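Local structure of imelysin (Bacteroides ovatus ATCC 8483, 3OYV) at residues 26-31 / 349-354. The protein is an imelysin-family protein with putative peptidase activity, probably located at the outer membrane and probably involved in bacterial iron uptake. Numbering follows the deposited sequence. Where two conformers were deposited one is given.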
loop_
_atom_site.group_PDB
_atom_site.type_symbol
_atom_site.label_atom_id
_atom_site.label_comp_id
_atom_site.label_asym_id
_atom_site.label_seq_id
_atom_site.Cartn_x
_atom_site.Cartn_y
_atom_site.Cartn_z
ATOM N N ASN A 26 -22.036 4.278 11.235
ATOM C CA ASN A 26 -22.182 5.120 10.069
ATOM C C ASN A 26 -20.848 5.574 9.472
ATOM O O ASN A 26 -20.700 5.627 8.238
ATOM C CB ASN A 26 -23.056 6.318 10.419
ATOM C CG ASN A 26 -24.535 5.932 10.547
ATOM O OD1 ASN A 26 -24.998 5.028 9.857
ATOM N ND2 ASN A 26 -25.282 6.646 11.406
ATOM N N TYR A 27 -19.907 5.939 10.332
ATOM C CA TYR A 27 -18.628 6.437 9.817
ATOM C C TYR A 27 -17.782 5.301 9.244
ATOM O O TYR A 27 -17.138 5.468 8.216
ATOM C CB TYR A 27 -17.855 7.281 10.821
ATOM C CG TYR A 27 -16.856 8.147 10.101
ATOM C CD1 TYR A 27 -17.280 9.092 9.163
ATOM C CD2 TYR A 27 -15.500 8.003 10.331
ATOM C CE1 TYR A 27 -16.387 9.876 8.497
ATOM C CE2 TYR A 27 -14.585 8.803 9.659
ATOM C CZ TYR A 27 -15.039 9.745 8.742
ATOM O OH TYR A 27 -14.153 10.569 8.064
HETATM N N MSE A 28 -17.792 4.139 9.902
HETATM C CA MSE A 28 -17.118 2.950 9.334
HETATM C C MSE A 28 -17.663 2.672 7.947
HETATM O O MSE A 28 -16.895 2.413 7.022
HETATM C CB MSE A 28 -17.292 1.697 10.183
HETATM C CG MSE A 28 -16.359 1.553 11.329
HETATM SE SE MSE A 28 -16.380 -0.229 12.019
HETATM C CE MSE A 28 -18.256 -0.332 12.459
ATOM N N ARG A 29 -18.994 2.665 7.833
ATOM C CA ARG A 29 -19.612 2.448 6.531
ATOM C C ARG A 29 -19.138 3.482 5.509
ATOM O O ARG A 29 -18.832 3.149 4.369
ATOM C CB ARG A 29 -21.155 2.447 6.598
ATOM C CG ARG A 29 -21.832 2.319 5.293
ATOM C CD ARG A 29 -23.303 2.134 5.484
ATOM N NE ARG A 29 -23.948 2.266 4.180
ATOM C CZ ARG A 29 -25.243 2.086 3.938
ATOM N NH1 ARG A 29 -26.064 1.829 4.919
ATOM N NH2 ARG A 29 -25.718 2.219 2.701
ATOM N N ASN A 30 -19.114 4.746 5.919
ATOM C CA ASN A 30 -18.691 5.801 5.025
ATOM C C ASN A 30 -17.262 5.565 4.513
ATOM O O ASN A 30 -16.989 5.657 3.319
ATOM C CB ASN A 30 -18.770 7.162 5.717
ATOM C CG ASN A 30 -18.688 8.310 4.714
ATOM O OD1 ASN A 30 -19.598 8.502 3.914
ATOM N ND2 ASN A 30 -17.562 9.045 4.714
ATOM N N VAL A 31 -16.357 5.260 5.440
ATOM C CA VAL A 31 -14.953 5.079 5.062
ATOM C C VAL A 31 -14.772 3.832 4.180
ATOM O O VAL A 31 -14.033 3.868 3.186
ATOM C CB VAL A 31 -14.080 5.047 6.313
ATOM C CG1 VAL A 31 -12.621 4.693 5.977
ATOM C CG2 VAL A 31 -14.139 6.391 7.069
ATOM N N PHE A 349 -8.116 2.354 12.410
ATOM C CA PHE A 349 -8.371 3.009 13.718
ATOM C C PHE A 349 -9.708 2.566 14.317
ATOM O O PHE A 349 -9.827 2.363 15.516
ATOM C CB PHE A 349 -8.369 4.520 13.477
ATOM C CG PHE A 349 -8.654 5.373 14.694
ATOM C CD1 PHE A 349 -9.939 5.611 15.119
ATOM C CD2 PHE A 349 -7.635 6.056 15.321
ATOM C CE1 PHE A 349 -10.170 6.412 16.219
ATOM C CE2 PHE A 349 -7.884 6.884 16.404
ATOM C CZ PHE A 349 -9.142 7.036 16.854
ATOM N N LEU A 350 -10.700 2.447 13.449
ATOM C CA LEU A 350 -12.073 2.092 13.822
ATOM C C LEU A 350 -12.260 0.626 14.162
ATOM O O LEU A 350 -13.233 0.273 14.835
ATOM C CB LEU A 350 -13.035 2.541 12.708
ATOM C CG LEU A 350 -13.165 4.063 12.466
ATOM C CD1 LEU A 350 -13.931 4.347 11.151
ATOM C CD2 LEU A 350 -13.785 4.792 13.686
ATOM N N LEU A 351 -11.314 -0.223 13.729
ATOM C CA LEU A 351 -11.405 -1.660 13.907
ATOM C C LEU A 351 -10.481 -2.246 14.978
ATOM O O LEU A 351 -10.766 -3.316 15.506
ATOM C CB LEU A 351 -11.149 -2.390 12.578
ATOM C CG LEU A 351 -12.210 -2.219 11.508
ATOM C CD1 LEU A 351 -11.747 -2.902 10.215
ATOM C CD2 LEU A 351 -13.568 -2.781 11.991
ATOM N N TYR A 352 -9.352 -1.577 15.227
ATOM C CA TYR A 352 -8.295 -2.080 16.079
ATOM C C TYR A 352 -7.942 -1.126 17.209
ATOM O O TYR A 352 -8.077 0.098 17.056
ATOM C CB TYR A 352 -7.027 -2.252 15.268
ATOM C CG TYR A 352 -7.000 -3.369 14.261
ATOM C CD1 TYR A 352 -6.559 -4.627 14.606
ATOM C CD2 TYR A 352 -7.337 -3.128 12.924
ATOM C CE1 TYR A 352 -6.458 -5.629 13.645
ATOM C CE2 TYR A 352 -7.271 -4.125 11.979
ATOM C CZ TYR A 352 -6.805 -5.366 12.337
ATOM O OH TYR A 352 -6.710 -6.321 11.354
ATOM N N LYS A 353 -7.445 -1.703 18.295
ATOM C CA LYS A 353 -6.804 -0.905 19.307
ATOM C C LYS A 353 -5.628 -1.685 19.877
ATOM O O LYS A 353 -5.783 -2.820 20.332
ATOM C CB LYS A 353 -7.824 -0.544 20.369
ATOM C CG LYS A 353 -7.229 0.381 21.434
ATOM C CD LYS A 353 -8.240 0.837 22.429
ATOM C CE LYS A 353 -7.673 1.904 23.333
ATOM N NZ LYS A 353 -8.624 2.210 24.442
ATOM N N ASN A 354 -4.445 -1.075 19.841
ATOM C CA ASN A 354 -3.252 -1.643 20.524
ATOM C C ASN A 354 -2.936 -3.076 20.071
ATOM O O ASN A 354 -2.600 -3.975 20.859
ATOM C CB ASN A 354 -3.388 -1.575 22.074
ATOM C CG ASN A 354 -3.552 -0.146 22.608
ATOM O OD1 ASN A 354 -3.114 0.841 21.990
ATOM N ND2 ASN A 354 -4.216 -0.029 23.766
#
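L350 and M28, the latter present as selenomethionine, carry the join between two helices of the imelysin fold, which is largely alpha-helical: the long N-terminal helix 21-47 and the last turn of helix 343-351. The backbones come no closer than 6.8 Å, from M28 CA to L350 CA, and apolar side chains fill the gap. L350 buries the most surface, with M28 next. In L350, chi1 of -66° sets CG beside the backbone N and the extended chi2 of 169° carries CD1 to the helix, where it lies 3.7 Å from M28 CG and 3.9 Å from M28 CA. The two side chains run past each other in opposite directions, and L350 CB also meets M28 CG, at 3.7 Å. The same CD1 touches Y27 CD2 at 4.1 Å, approaching the ring obliquely. V31 CG2 sits over one face of that ring, offset toward the rim and 3.6 Å above the plane, while the phenol OH is hydrogen-bonded to the V341 carbonyl. Helix 309-316 closes over this side through I315 and L316. W24 NE1, a turn before M28 on the same helix, hydrogen-bonds to the L350 carbonyl. Beyond M28, L259 of helix 223-261 meets both M28 and L351. In one of the two modelled conformers of M28, SE lies 3.8 Å from L351 CD2, a contact that is uncertain for the other.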